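Local coordinates for protein R.Ecl18kI (PDB 2GB7) that recognises the double-stranded DNA sequence 5'-CCNGG-3' and, as a type II restriction endonuclease, cuts each strand before the first cytosine, at residues T23-V28 with I127-M132; N48-I53 with T247-L252; T183-R188 with T208-F213; E216-L221 with N242-T247. The protein carries 1 engineered substitution. All blocks are in the same frame, centred on the assembly; numbering follows the deposited sequence.

Contact 1 of 4, residues T23-V28 with I127-M132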
# COMPACT_ATOMS: atom_id res chain seq x y z
N THR F 23 -10.58 -20.07 -0.53
CA THR F 23 -9.43 -19.26 -0.92
C THR F 23 -9.80 -18.41 -2.14
O THR F 23 -10.74 -18.76 -2.86
CB THR F 23 -8.23 -20.16 -1.24
OG1 THR F 23 -8.48 -20.88 -2.45
CG2 THR F 23 -7.99 -21.15 -0.09
N PRO F 24 -9.07 -17.29 -2.35
CA PRO F 24 -9.26 -16.46 -3.54
C PRO F 24 -9.20 -17.29 -4.81
O PRO F 24 -10.08 -17.17 -5.66
CB PRO F 24 -8.05 -15.51 -3.49
CG PRO F 24 -7.82 -15.33 -2.03
CD PRO F 24 -8.05 -16.71 -1.45
N PHE F 25 -8.19 -18.15 -4.96
CA PHE F 25 -8.15 -18.97 -6.18
C PHE F 25 -9.33 -19.93 -6.29
O PHE F 25 -9.89 -20.11 -7.38
CB PHE F 25 -6.85 -19.76 -6.30
CG PHE F 25 -6.75 -20.48 -7.60
CD1 PHE F 25 -6.25 -19.82 -8.72
CD2 PHE F 25 -7.20 -21.79 -7.73
CE1 PHE F 25 -6.18 -20.46 -9.94
CE2 PHE F 25 -7.13 -22.43 -8.94
CZ PHE F 25 -6.63 -21.77 -10.05
N ALA F 26 -9.68 -20.57 -5.19
CA ALA F 26 -10.85 -21.46 -5.20
C ALA F 26 -12.12 -20.72 -5.64
O ALA F 26 -12.95 -21.29 -6.37
CB ALA F 26 -11.06 -22.08 -3.81
N LEU F 27 -12.29 -19.48 -5.18
CA LEU F 27 -13.50 -18.71 -5.54
C LEU F 27 -13.47 -18.38 -7.02
O LEU F 27 -14.46 -18.51 -7.72
CB LEU F 27 -13.64 -17.43 -4.71
CG LEU F 27 -14.76 -16.44 -5.11
CD1 LEU F 27 -16.12 -17.11 -5.04
CD2 LEU F 27 -14.76 -15.16 -4.24
N VAL F 28 -12.30 -17.96 -7.49
CA VAL F 28 -12.14 -17.65 -8.90
C VAL F 28 -12.39 -18.90 -9.73
O VAL F 28 -13.08 -18.85 -10.74
CB VAL F 28 -10.73 -17.04 -9.21
CG1 VAL F 28 -10.49 -17.01 -10.72
CG2 VAL F 28 -10.57 -15.64 -8.63
N ILE F 127 -7.63 -14.62 -11.87
CA ILE F 127 -8.44 -14.40 -13.07
C ILE F 127 -7.53 -14.31 -14.31
O ILE F 127 -7.82 -14.88 -15.39
CB ILE F 127 -9.27 -13.12 -12.92
CG1 ILE F 127 -10.39 -13.36 -11.88
CG2 ILE F 127 -9.84 -12.70 -14.31
CD1 ILE F 127 -11.08 -12.07 -11.46
N LEU F 128 -6.41 -13.60 -14.20
CA LEU F 128 -5.47 -13.48 -15.35
C LEU F 128 -4.73 -14.79 -15.66
O LEU F 128 -4.45 -15.10 -16.81
CB LEU F 128 -4.46 -12.35 -15.06
CG LEU F 128 -5.08 -10.94 -14.96
CD1 LEU F 128 -3.97 -9.92 -14.50
CD2 LEU F 128 -5.68 -10.56 -16.35
N GLU F 129 -4.47 -15.56 -14.61
CA GLU F 129 -3.86 -16.87 -14.76
C GLU F 129 -4.77 -17.77 -15.58
O GLU F 129 -4.34 -18.37 -16.58
CB GLU F 129 -3.70 -17.45 -13.37
CG GLU F 129 -3.06 -18.77 -13.31
CD GLU F 129 -2.84 -19.23 -11.89
OE1 GLU F 129 -2.99 -18.40 -10.95
OE2 GLU F 129 -2.50 -20.42 -11.72
N LEU F 130 -6.03 -17.85 -15.18
CA LEU F 130 -6.98 -18.68 -15.94
C LEU F 130 -7.22 -18.17 -17.35
O LEU F 130 -7.45 -18.96 -18.24
CB LEU F 130 -8.30 -18.83 -15.17
CG LEU F 130 -8.15 -19.65 -13.89
CD1 LEU F 130 -9.42 -19.58 -13.06
CD2 LEU F 130 -7.86 -21.12 -14.20
N LEU F 131 -7.12 -16.86 -17.56
CA LEU F 131 -7.18 -16.28 -18.90
C LEU F 131 -6.07 -16.84 -19.79
O LEU F 131 -6.33 -17.25 -20.90
CB LEU F 131 -7.08 -14.75 -18.82
CG LEU F 131 -6.95 -13.98 -20.13
CD1 LEU F 131 -8.15 -14.25 -21.01
CD2 LEU F 131 -6.83 -12.50 -19.83
N MET F 132 -4.83 -16.80 -19.31
CA MET F 132 -3.71 -17.35 -20.10
C MET F 132 -3.88 -18.85 -20.34
O MET F 132 -3.67 -19.32 -21.47
CB MET F 132 -2.40 -17.06 -19.37
CG MET F 132 -2.15 -15.58 -19.13
SD MET F 132 -2.23 -14.56 -20.61
CE MET F 132 -0.61 -14.91 -21.27

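Contact 2 of 4, residues N48-I53 with T247-L252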
# COMPACT_ATOMS: atom_id res chain seq x y z
N ASN F 48 -11.68 -12.10 -26.34
CA ASN F 48 -12.62 -11.48 -25.40
C ASN F 48 -12.03 -11.30 -24.00
O ASN F 48 -12.77 -11.41 -23.02
CB ASN F 48 -13.90 -12.32 -25.19
CG ASN F 48 -14.70 -12.52 -26.46
OD1 ASN F 48 -15.70 -11.82 -26.69
ND2 ASN F 48 -14.27 -13.44 -27.31
N PRO F 49 -10.75 -10.98 -23.89
CA PRO F 49 -10.22 -10.92 -22.51
C PRO F 49 -10.82 -9.89 -21.57
O PRO F 49 -11.05 -10.16 -20.37
CB PRO F 49 -8.71 -10.72 -22.72
CG PRO F 49 -8.59 -10.08 -24.06
CD PRO F 49 -9.73 -10.62 -24.88
N SER F 50 -11.07 -8.69 -22.09
CA SER F 50 -11.60 -7.64 -21.20
C SER F 50 -12.95 -8.01 -20.65
O SER F 50 -13.24 -7.81 -19.47
CB SER F 50 -11.68 -6.28 -21.87
OG SER F 50 -10.39 -5.78 -22.21
N GLU F 51 -13.79 -8.55 -21.53
CA GLU F 51 -15.11 -8.99 -21.12
C GLU F 51 -15.05 -10.09 -20.09
O GLU F 51 -15.81 -10.05 -19.12
CB GLU F 51 -15.90 -9.45 -22.35
CG GLU F 51 -16.23 -8.32 -23.32
CD GLU F 51 -15.06 -7.93 -24.21
OE1 GLU F 51 -13.99 -8.58 -24.14
OE2 GLU F 51 -15.21 -6.98 -25.02
N TYR F 52 -14.17 -11.06 -20.31
CA TYR F 52 -14.00 -12.16 -19.40
C TYR F 52 -13.57 -11.64 -18.02
O TYR F 52 -14.15 -12.01 -16.98
CB TYR F 52 -13.01 -13.18 -19.98
CG TYR F 52 -12.30 -13.97 -18.94
CD1 TYR F 52 -12.85 -15.15 -18.42
CD2 TYR F 52 -11.08 -13.53 -18.44
CE1 TYR F 52 -12.18 -15.87 -17.43
CE2 TYR F 52 -10.43 -14.21 -17.44
CZ TYR F 52 -10.97 -15.39 -16.97
OH TYR F 52 -10.32 -16.06 -15.96
N ILE F 53 -12.58 -10.74 -18.00
CA ILE F 53 -12.07 -10.20 -16.74
C ILE F 53 -13.16 -9.49 -15.94
O ILE F 53 -13.33 -9.75 -14.74
CB ILE F 53 -10.89 -9.25 -17.01
CG1 ILE F 53 -9.69 -10.06 -17.48
CG2 ILE F 53 -10.55 -8.43 -15.75
CD1 ILE F 53 -8.60 -9.22 -18.16
N THR F 247 -4.68 -2.55 -24.28
CA THR F 247 -5.81 -3.32 -23.75
C THR F 247 -5.38 -4.75 -23.50
O THR F 247 -4.40 -5.20 -24.06
CB THR F 247 -6.96 -3.36 -24.75
OG1 THR F 247 -6.51 -4.00 -25.95
CG2 THR F 247 -7.43 -1.95 -25.03
N PHE F 248 -6.15 -5.50 -22.69
CA PHE F 248 -5.89 -6.94 -22.56
C PHE F 248 -5.91 -7.64 -23.91
O PHE F 248 -5.19 -8.60 -24.11
CB PHE F 248 -6.89 -7.58 -21.62
CG PHE F 248 -6.68 -7.14 -20.21
CD1 PHE F 248 -5.59 -7.59 -19.50
CD2 PHE F 248 -7.54 -6.24 -19.61
CE1 PHE F 248 -5.40 -7.17 -18.15
CE2 PHE F 248 -7.35 -5.80 -18.31
CZ PHE F 248 -6.27 -6.26 -17.59
N GLU F 249 -6.72 -7.14 -24.82
CA GLU F 249 -6.75 -7.71 -26.17
C GLU F 249 -5.40 -7.63 -26.89
O GLU F 249 -4.96 -8.59 -27.53
CB GLU F 249 -7.86 -7.01 -26.95
CG GLU F 249 -9.26 -7.53 -26.63
CD GLU F 249 -9.83 -7.11 -25.26
OE1 GLU F 249 -9.24 -6.26 -24.55
OE2 GLU F 249 -10.93 -7.63 -24.92
N ASP F 250 -4.75 -6.46 -26.78
CA ASP F 250 -3.44 -6.20 -27.35
C ASP F 250 -2.44 -7.16 -26.72
O ASP F 250 -1.66 -7.83 -27.44
CB ASP F 250 -3.01 -4.76 -27.04
CG ASP F 250 -3.86 -3.71 -27.69
OD1 ASP F 250 -4.45 -3.96 -28.79
OD2 ASP F 250 -3.89 -2.56 -27.15
N MET F 251 -2.47 -7.24 -25.40
CA MET F 251 -1.56 -8.10 -24.65
C MET F 251 -1.69 -9.56 -25.06
O MET F 251 -0.69 -10.23 -25.27
CB MET F 251 -1.77 -7.97 -23.13
CG MET F 251 -0.67 -8.71 -22.38
SD MET F 251 -0.93 -8.55 -20.59
CE MET F 251 -2.24 -9.72 -20.36
N LEU F 252 -2.92 -10.05 -25.16
CA LEU F 252 -3.14 -11.46 -25.54
C LEU F 252 -2.65 -11.77 -26.95
O LEU F 252 -2.10 -12.84 -27.21
CB LEU F 252 -4.61 -11.84 -25.38
CG LEU F 252 -4.96 -12.44 -24.02
CD1 LEU F 252 -4.39 -13.86 -23.90
CD2 LEU F 252 -4.48 -11.59 -22.80
O HOH W 1 -12.89 -7.37 -26.55

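Contact 3 of 4, residues T183-R188 with T208-F213. With nucleotides of chain B.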
# COMPACT_ATOMS: atom_id res chain seq x y z
N THR F 183 -4.60 -4.18 -9.02
CA THR F 183 -5.98 -3.79 -9.30
C THR F 183 -6.11 -2.27 -9.42
O THR F 183 -6.79 -1.78 -10.32
CB THR F 183 -6.93 -4.32 -8.21
OG1 THR F 183 -6.46 -3.91 -6.92
CG2 THR F 183 -7.03 -5.84 -8.29
N THR F 184 -5.47 -1.55 -8.49
CA THR F 184 -5.32 -0.09 -8.55
C THR F 184 -3.84 0.19 -8.40
O THR F 184 -3.10 -0.66 -7.87
CB THR F 184 -6.08 0.64 -7.43
OG1 THR F 184 -5.77 0.05 -6.16
CG2 THR F 184 -7.60 0.59 -7.66
N LEU F 185 -3.42 1.36 -8.88
CA LEU F 185 -2.00 1.75 -8.89
C LEU F 185 -1.57 2.62 -7.74
O LEU F 185 -0.48 2.42 -7.20
CB LEU F 185 -1.62 2.46 -10.20
CG LEU F 185 -1.83 1.62 -11.46
CD1 LEU F 185 -1.18 2.27 -12.72
CD2 LEU F 185 -1.25 0.21 -11.30
N ARG F 186 -2.42 3.58 -7.34
CA ARG F 186 -1.96 4.66 -6.45
C ARG F 186 -0.53 5.08 -6.80
O ARG F 186 -0.23 5.35 -7.98
CB ARG F 186 -2.13 4.26 -4.97
CG ARG F 186 -3.60 4.02 -4.56
CD ARG F 186 -4.38 5.35 -4.59
NE ARG F 186 -5.72 5.19 -4.00
CZ ARG F 186 -6.79 4.78 -4.67
NH1 ARG F 186 -6.72 4.51 -5.98
NH2 ARG F 186 -7.97 4.68 -4.04
N GLU F 187 0.35 5.14 -5.79
CA GLU F 187 1.80 5.30 -6.05
C GLU F 187 2.60 3.99 -6.16
O GLU F 187 3.82 3.97 -6.46
CB GLU F 187 2.40 6.17 -4.94
CG GLU F 187 2.98 5.36 -3.82
CD GLU F 187 1.96 4.64 -2.93
OE1 GLU F 187 0.72 4.83 -3.10
OE2 GLU F 187 2.41 3.85 -2.05
N ARG F 188 1.89 2.89 -5.91
CA ARG F 188 2.46 1.53 -5.90
C ARG F 188 3.01 1.05 -7.22
O ARG F 188 3.82 0.14 -7.20
CB ARG F 188 1.43 0.53 -5.35
CG ARG F 188 1.19 0.77 -3.82
CD ARG F 188 0.04 -0.12 -3.26
NE ARG F 188 -1.29 0.34 -3.66
CZ ARG F 188 -1.99 -0.10 -4.71
NH1 ARG F 188 -1.52 -1.04 -5.56
NH2 ARG F 188 -3.16 0.45 -4.94
N THR F 208 -3.95 -3.73 -15.06
CA THR F 208 -4.66 -2.98 -13.98
C THR F 208 -6.09 -2.72 -14.33
O THR F 208 -6.46 -2.78 -15.50
CB THR F 208 -3.94 -1.61 -13.67
OG1 THR F 208 -4.49 -1.02 -12.48
CG2 THR F 208 -4.12 -0.62 -14.82
N LEU F 209 -6.92 -2.46 -13.31
CA LEU F 209 -8.28 -2.01 -13.52
C LEU F 209 -8.45 -0.52 -13.24
O LEU F 209 -9.55 0.02 -13.38
CB LEU F 209 -9.22 -2.84 -12.63
CG LEU F 209 -9.24 -4.31 -13.03
CD1 LEU F 209 -10.13 -5.14 -12.16
CD2 LEU F 209 -9.63 -4.49 -14.52
N ASP F 210 -7.36 0.13 -12.82
CA ASP F 210 -7.34 1.52 -12.41
C ASP F 210 -7.74 2.43 -13.56
O ASP F 210 -7.23 2.27 -14.66
CB ASP F 210 -5.91 1.88 -11.97
CG ASP F 210 -5.86 3.12 -11.09
OD1 ASP F 210 -6.51 4.14 -11.39
OD2 ASP F 210 -5.19 3.07 -10.07
N ASP F 211 -8.63 3.37 -13.29
CA ASP F 211 -9.09 4.34 -14.29
C ASP F 211 -8.51 5.74 -14.12
O ASP F 211 -8.98 6.71 -14.74
CB ASP F 211 -10.64 4.44 -14.25
CG ASP F 211 -11.20 4.86 -12.88
OD1 ASP F 211 -10.46 5.28 -11.98
OD2 ASP F 211 -12.44 4.76 -12.68
N SER F 212 -7.51 5.87 -13.25
CA SER F 212 -7.22 7.19 -12.73
C SER F 212 -5.78 7.60 -12.82
O SER F 212 -5.44 8.71 -12.42
CB SER F 212 -7.71 7.35 -11.28
OG SER F 212 -6.89 6.57 -10.42
N PHE F 213 -4.94 6.74 -13.37
CA PHE F 213 -3.51 7.06 -13.43
C PHE F 213 -3.22 8.14 -14.48
O PHE F 213 -3.94 8.27 -15.48
CB PHE F 213 -2.67 5.80 -13.66
CG PHE F 213 -3.06 5.01 -14.87
CD1 PHE F 213 -2.46 5.27 -16.11
CD2 PHE F 213 -4.02 4.01 -14.79
CE1 PHE F 213 -2.79 4.55 -17.22
CE2 PHE F 213 -4.38 3.27 -15.94
CZ PHE F 213 -3.78 3.55 -17.15
P DC B 4 -2.86 -5.54 -5.82
OP1 DC B 4 -3.72 -5.84 -6.99
OP2 DC B 4 -1.56 -4.86 -6.00
O5' DC B 4 -3.70 -4.69 -4.76
C5' DC B 4 -4.95 -5.17 -4.27
C4' DC B 4 -5.49 -4.21 -3.24
O4' DC B 4 -4.62 -4.21 -2.09
C3' DC B 4 -5.60 -2.76 -3.71
O3' DC B 4 -6.79 -2.16 -3.18
C2' DC B 4 -4.38 -2.10 -3.09
C1' DC B 4 -4.21 -2.88 -1.80
N1 DC B 4 -2.82 -2.93 -1.32
C2 DC B 4 -2.54 -2.66 0.03
O2 DC B 4 -3.48 -2.48 0.82
N3 DC B 4 -1.25 -2.61 0.44
C4 DC B 4 -0.26 -2.83 -0.43
N4 DC B 4 1.00 -2.72 0.01
C5 DC B 4 -0.52 -3.16 -1.80
C6 DC B 4 -1.80 -3.20 -2.19
P DG B 6 -11.90 -2.42 0.68
OP1 DG B 6 -10.84 -3.30 1.22
OP2 DG B 6 -13.20 -2.31 1.39
O5' DG B 6 -11.34 -0.94 0.54
C5' DG B 6 -10.00 -0.68 0.11
C4' DG B 6 -9.75 0.81 0.11
O4' DG B 6 -8.34 1.11 0.03
C3' DG B 6 -10.41 1.57 -1.03
O3' DG B 6 -10.84 2.83 -0.53
C2' DG B 6 -9.26 1.79 -2.00
C1' DG B 6 -8.14 2.03 -1.02
N9 DG B 6 -6.78 1.88 -1.49
C8 DG B 6 -6.33 1.55 -2.75
N7 DG B 6 -5.02 1.54 -2.84
C5 DG B 6 -4.59 1.87 -1.56
C6 DG B 6 -3.28 2.03 -1.03
O6 DG B 6 -2.20 1.92 -1.61
N1 DG B 6 -3.31 2.36 0.33
C2 DG B 6 -4.45 2.53 1.07
N2 DG B 6 -4.29 2.83 2.37
N3 DG B 6 -5.67 2.40 0.59
C4 DG B 6 -5.67 2.07 -0.72
P DG B 7 -12.03 3.62 -1.26
OP1 DG B 7 -13.15 2.66 -1.41
OP2 DG B 7 -11.48 4.29 -2.46
O5' DG B 7 -12.45 4.73 -0.21
C5' DG B 7 -12.74 4.37 1.14
C4' DG B 7 -12.05 5.31 2.09
O4' DG B 7 -10.61 5.17 1.95
C3' DG B 7 -12.35 6.79 1.88
O3' DG B 7 -12.39 7.42 3.17
C2' DG B 7 -11.17 7.27 1.06
C1' DG B 7 -10.03 6.41 1.59
N9 DG B 7 -8.96 6.14 0.64
C8 DG B 7 -9.09 5.83 -0.70
N7 DG B 7 -7.94 5.61 -1.28
C5 DG B 7 -7.00 5.78 -0.28
C6 DG B 7 -5.59 5.67 -0.31
O6 DG B 7 -4.86 5.37 -1.26
N1 DG B 7 -5.03 5.94 0.94
C2 DG B 7 -5.73 6.27 2.07
N2 DG B 7 -5.01 6.49 3.17
N3 DG B 7 -7.05 6.37 2.11
C4 DG B 7 -7.62 6.12 0.91
O HOH W 2 -4.87 4.74 -8.03

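Contact 4 of 4, residues E216-L221 with N242-T247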
# COMPACT_ATOMS: atom_id res chain seq x y z
N GLU F 216 1.77 11.51 -16.63
CA GLU F 216 3.10 11.46 -16.03
C GLU F 216 3.49 10.04 -15.62
O GLU F 216 4.61 9.61 -15.87
CB GLU F 216 3.21 12.42 -14.85
CG GLU F 216 4.58 12.40 -14.14
N THR F 217 2.59 9.35 -14.94
CA THR F 217 2.82 7.95 -14.58
C THR F 217 3.05 7.08 -15.84
O THR F 217 3.98 6.30 -15.90
CB THR F 217 1.64 7.43 -13.76
OG1 THR F 217 1.63 8.11 -12.50
CG2 THR F 217 1.74 5.93 -13.52
N ILE F 218 2.17 7.23 -16.83
CA ILE F 218 2.35 6.49 -18.08
C ILE F 218 3.74 6.72 -18.65
O ILE F 218 4.43 5.75 -19.09
CB ILE F 218 1.28 6.91 -19.13
CG1 ILE F 218 -0.06 6.38 -18.67
CG2 ILE F 218 1.59 6.26 -20.48
CD1 ILE F 218 -1.31 7.07 -19.32
N ASN F 219 4.16 7.98 -18.67
CA ASN F 219 5.45 8.31 -19.29
C ASN F 219 6.64 7.79 -18.49
O ASN F 219 7.62 7.32 -19.05
CB ASN F 219 5.53 9.81 -19.46
CG ASN F 219 4.60 10.33 -20.54
OD1 ASN F 219 4.06 9.56 -21.34
ND2 ASN F 219 4.38 11.63 -20.54
N ILE F 220 6.54 7.86 -17.17
CA ILE F 220 7.64 7.30 -16.36
C ILE F 220 7.70 5.79 -16.54
O ILE F 220 8.78 5.23 -16.72
CB ILE F 220 7.45 7.64 -14.87
CG1 ILE F 220 7.61 9.14 -14.67
CG2 ILE F 220 8.39 6.82 -14.01
CD1 ILE F 220 7.11 9.66 -13.32
N LEU F 221 6.54 5.13 -16.54
CA LEU F 221 6.51 3.69 -16.79
C LEU F 221 7.09 3.37 -18.18
O LEU F 221 7.84 2.42 -18.33
CB LEU F 221 5.07 3.15 -16.66
CG LEU F 221 4.61 3.16 -15.20
CD1 LEU F 221 3.14 2.82 -15.22
CD2 LEU F 221 5.41 2.14 -14.36
N ASN F 242 -4.16 7.24 -26.55
CA ASN F 242 -2.81 7.08 -26.02
C ASN F 242 -2.21 5.74 -26.37
O ASN F 242 -2.55 4.73 -25.76
CB ASN F 242 -2.86 7.24 -24.50
CG ASN F 242 -1.50 7.51 -23.92
OD1 ASN F 242 -0.49 7.00 -24.41
ND2 ASN F 242 -1.46 8.34 -22.89
N ASN F 243 -1.30 5.73 -27.34
CA ASN F 243 -0.72 4.48 -27.82
C ASN F 243 0.20 3.83 -26.82
O ASN F 243 0.69 2.73 -27.05
CB ASN F 243 -0.04 4.64 -29.21
CG ASN F 243 1.33 5.32 -29.16
OD1 ASN F 243 1.94 5.51 -28.10
ND2 ASN F 243 1.83 5.69 -30.34
N ARG F 244 0.41 4.49 -25.68
CA ARG F 244 1.23 3.89 -24.62
C ARG F 244 0.43 3.02 -23.65
O ARG F 244 1.01 2.32 -22.84
CB ARG F 244 2.00 4.95 -23.85
CG ARG F 244 2.95 5.71 -24.73
CD ARG F 244 3.71 6.74 -23.95
NE ARG F 244 4.68 7.36 -24.83
CZ ARG F 244 5.64 8.18 -24.44
NH1 ARG F 244 5.76 8.51 -23.15
NH2 ARG F 244 6.48 8.66 -25.34
N VAL F 245 -0.89 3.08 -23.73
CA VAL F 245 -1.75 2.29 -22.88
C VAL F 245 -2.36 1.20 -23.76
O VAL F 245 -2.88 1.51 -24.85
CB VAL F 245 -2.85 3.18 -22.23
CG1 VAL F 245 -3.86 2.32 -21.50
CG2 VAL F 245 -2.22 4.23 -21.26
N LEU F 246 -2.24 -0.04 -23.32
CA LEU F 246 -2.70 -1.19 -24.14
C LEU F 246 -3.94 -1.78 -23.50
O LEU F 246 -4.22 -1.54 -22.32
CB LEU F 246 -1.63 -2.29 -24.18
CG LEU F 246 -0.36 -2.06 -25.01
CD1 LEU F 246 0.51 -3.33 -24.98
CD2 LEU F 246 -0.64 -1.63 -26.42
N THR F 247 -4.68 -2.55 -24.28
CA THR F 247 -5.81 -3.32 -23.75
C THR F 247 -5.38 -4.75 -23.50
O THR F 247 -4.40 -5.20 -24.06
CB THR F 247 -6.96 -3.36 -24.75
OG1 THR F 247 -6.51 -4.00 -25.95
CG2 THR F 247 -7.43 -1.95 -25.03

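Contact 1 of 4, residues T23-V28 with I127-M132
V28 carries the tight half of the contact with I127 and L130. Its CG1 lies 3.6 Å from CD1 of L130, the two side chains sliding past each other in opposite directions. The same V28 CG1 is 3.8 Å from CG1 of I127, whose side chain crosses that of V28 at about a right angle. With CG1 of V28 anti to its backbone N (chi1 168°), that methyl faces both I127 and L130, while CG2, beside that N, comes only to 4.0 Å from I127 CG1.

Beyond V28 the fit is looser. F25 brings the CZ end of its ring to 4.4 Å from L130 CD2, and its CE1 to 3.9 Å from OE1 of E129. The E129 chain is extended and crosses F25 at about a right angle, with ring and carboxylate planes 39° apart. No hydrogen bond joins the segments, so the interface rests on van der Waals contact. All five touching residues are buried; the solvent side is marked by T23, the exposed N-cap of helix 24-34, whose OG1 accepts from A26 N at 3.0 Å.

The short axes approach to 10.7 Å and are inclined by 51°, a wide spacing that agrees with the modest area of 237 Å² buried in total. Around this pair, F289 meets the F25 ring edge-to-face, M56 of helix 49-77 packs on V28, and Y52 of that helix on L130. Further along, L128 leans on F248 and L131 on L252, so helix 102-134 carries contacts with helices 24-34, 49-77 and 248-259.

Contact 2 of 4, residues N48-I53 with T247-L252
E249 turns back onto S50 and P49 through two torsions: CG is anti to its own carbonyl carbon (chi1 -79°), and a bend at chi2 (73°) swings CD toward the start of helix 49-77. The carboxylate then meets S50 twice. OE1 receives the S50 hydroxyl on its syn lone pair, OG to OE1 2.7 Å; S50 OG also bonds V232 N, which helps fix the hydroxyl. OE2 accepts from S50 N at 3.0 Å, a fairly straight bond (162°) that arrives from above the carboxylate plane. CD of P49 presses 3.2 Å from the same OE2 of E249.

The apolar half lies on F248. CD1 of I53 sits over the centre of the F248 ring, 3.4 Å from the centroid and almost on the normal, a CH-pi contact, while S50 OG lies at the ring edge. P49 CB backs onto F248 CB at 3.8 Å. T247 and D250 form a capping box that starts helix 248-259.

N48, the N-cap residue of helix 49-77, makes no capping bond with its side chain, whose ND2 bonds Y44 O; E249, from a distant part of the chain, binds the first turn instead. That helix end would be expected to stabilise the negative charge. E51 probably works against it: its OE1 is 3.3 Å from E249 OE2, the carboxylate planes perpendicular. A water lies 2.6 Å from E249 OE2, also close to E51, and such crowding of acceptors could raise the proton affinity of one acid.

Contact 3 of 4, residues T183-R188 with T208-F213
Loop 183-188, the DNA-reading loop of this PDDEXK-clan nuclease, is held by loop 208-213 mainly through D210 and L185. D210 OD2 uses its anti lone pair to accept from L185 N at 2.7 Å, almost straight (173°). CG of D210 is anti to its backbone N (chi1 -160°), which sets the carboxylate facing loop 183-188. OD1 is occupied by both N and OG of S212, the former closing an Asx turn, so the carboxylate's rotation is fixed. A second link is L209 N to T183 O, 3.1 Å. Beside these bonds, CD1 of L185 packs 3.9 Å from CD2 of F213.

A water couples D210 to R186: it donates to D210 OD2 and accepts from N and NH1 of R186, NH1 at 2.8 Å from the water oxygen. R186, bent at chi2, lays its CG against DG6 of chain B and reads DG7 of chain B, NE to O6 2.9 Å and NH2 to N7 2.9 Å. R188 takes the same edge of DG6, with NE 2.7 Å from O6 and NH2 bonded to N7; its NH1 bonds T184 O and its NH2 T184 OG1, which also bonds a DNA phosphate. Two adjacent guanines read in this way are consistent with the GG half of CCNGG. T183 N donates to OP1 of DC4 of chain B, 2.8 Å.

Both loops leave the same end of neighbouring parallel strands, 177-181 and 204-207. T208 shares backbone hydrogen bonds with V229 of strand 226-230, Y239 stacks on F213, and R57 and F124 from two long helices flank T183 and L209.

Contact 4 of 4, residues E216-L221 with N242-T247
I218 supplies the apolar part of the contact with two branches, CD1 to V245 and N242, CG2 to R244. Its CD1 rests 3.6 Å from V245 CG2, the two side chains crossing at about a right angle. CG2, anti to the backbone N of I218, comes instead within 3.6 Å of R244 CB. Tip to tip with N242, I218 CD1 approaches ND2 to 3.8 Å.

This pairing joins two successive beta-alpha-beta crossovers of the sheet. Helix 215-223 connects strand 204-207 to strand 226-230; helix 232-238 connects the latter to strand 245-247, the outermost on that side of the sheet in this chain. The contact therefore lies where the first connecting helix meets the turn leading into the edge strand.

Backbone and polar bonds shape that turn. N242 to V245 is a type I beta turn, closed by V245 N to N242 O at 3.1 Å. The N242 side chain adds an Asx turn: with CG anti to the backbone N (chi1 -163°), its OD1 accepts from R244 N at 3.0 Å (153°). K235 NZ, from helix 232-238, donates to the carbonyl oxygens of both N242 and V245.

Charge enters through R244. Its chain runs extended from CG to NE, obliquely past I218 and across the side chain of N219 at about a right angle, and its guanidinium makes a cation-pi contact with Y222, one helical turn after I218.

In the fold
Contacts 1 and 2 lie on different helices that touch one another: Y52 OH of 48-53 approaches I127 O of 127-132 at 2.8 Å, probably a hydrogen bond. Contact 1 is buried throughout and no hydrogen bond crosses it; contact 2 is mostly buried, with an acidic end near the surface and a carboxylate hydrogen-bonded across. Contact 3 joins two loops that follow strands 177-181 and 204-207, is buried against DNA and rich in polar bonds. Contact 4, partly buried, sets a helix against the turn before edge strand 245-247. These two meet where F213 packs on I218 and V245. T247 joins contact 4 to contact 2, ending strand 245-247 and starting helix 248-259.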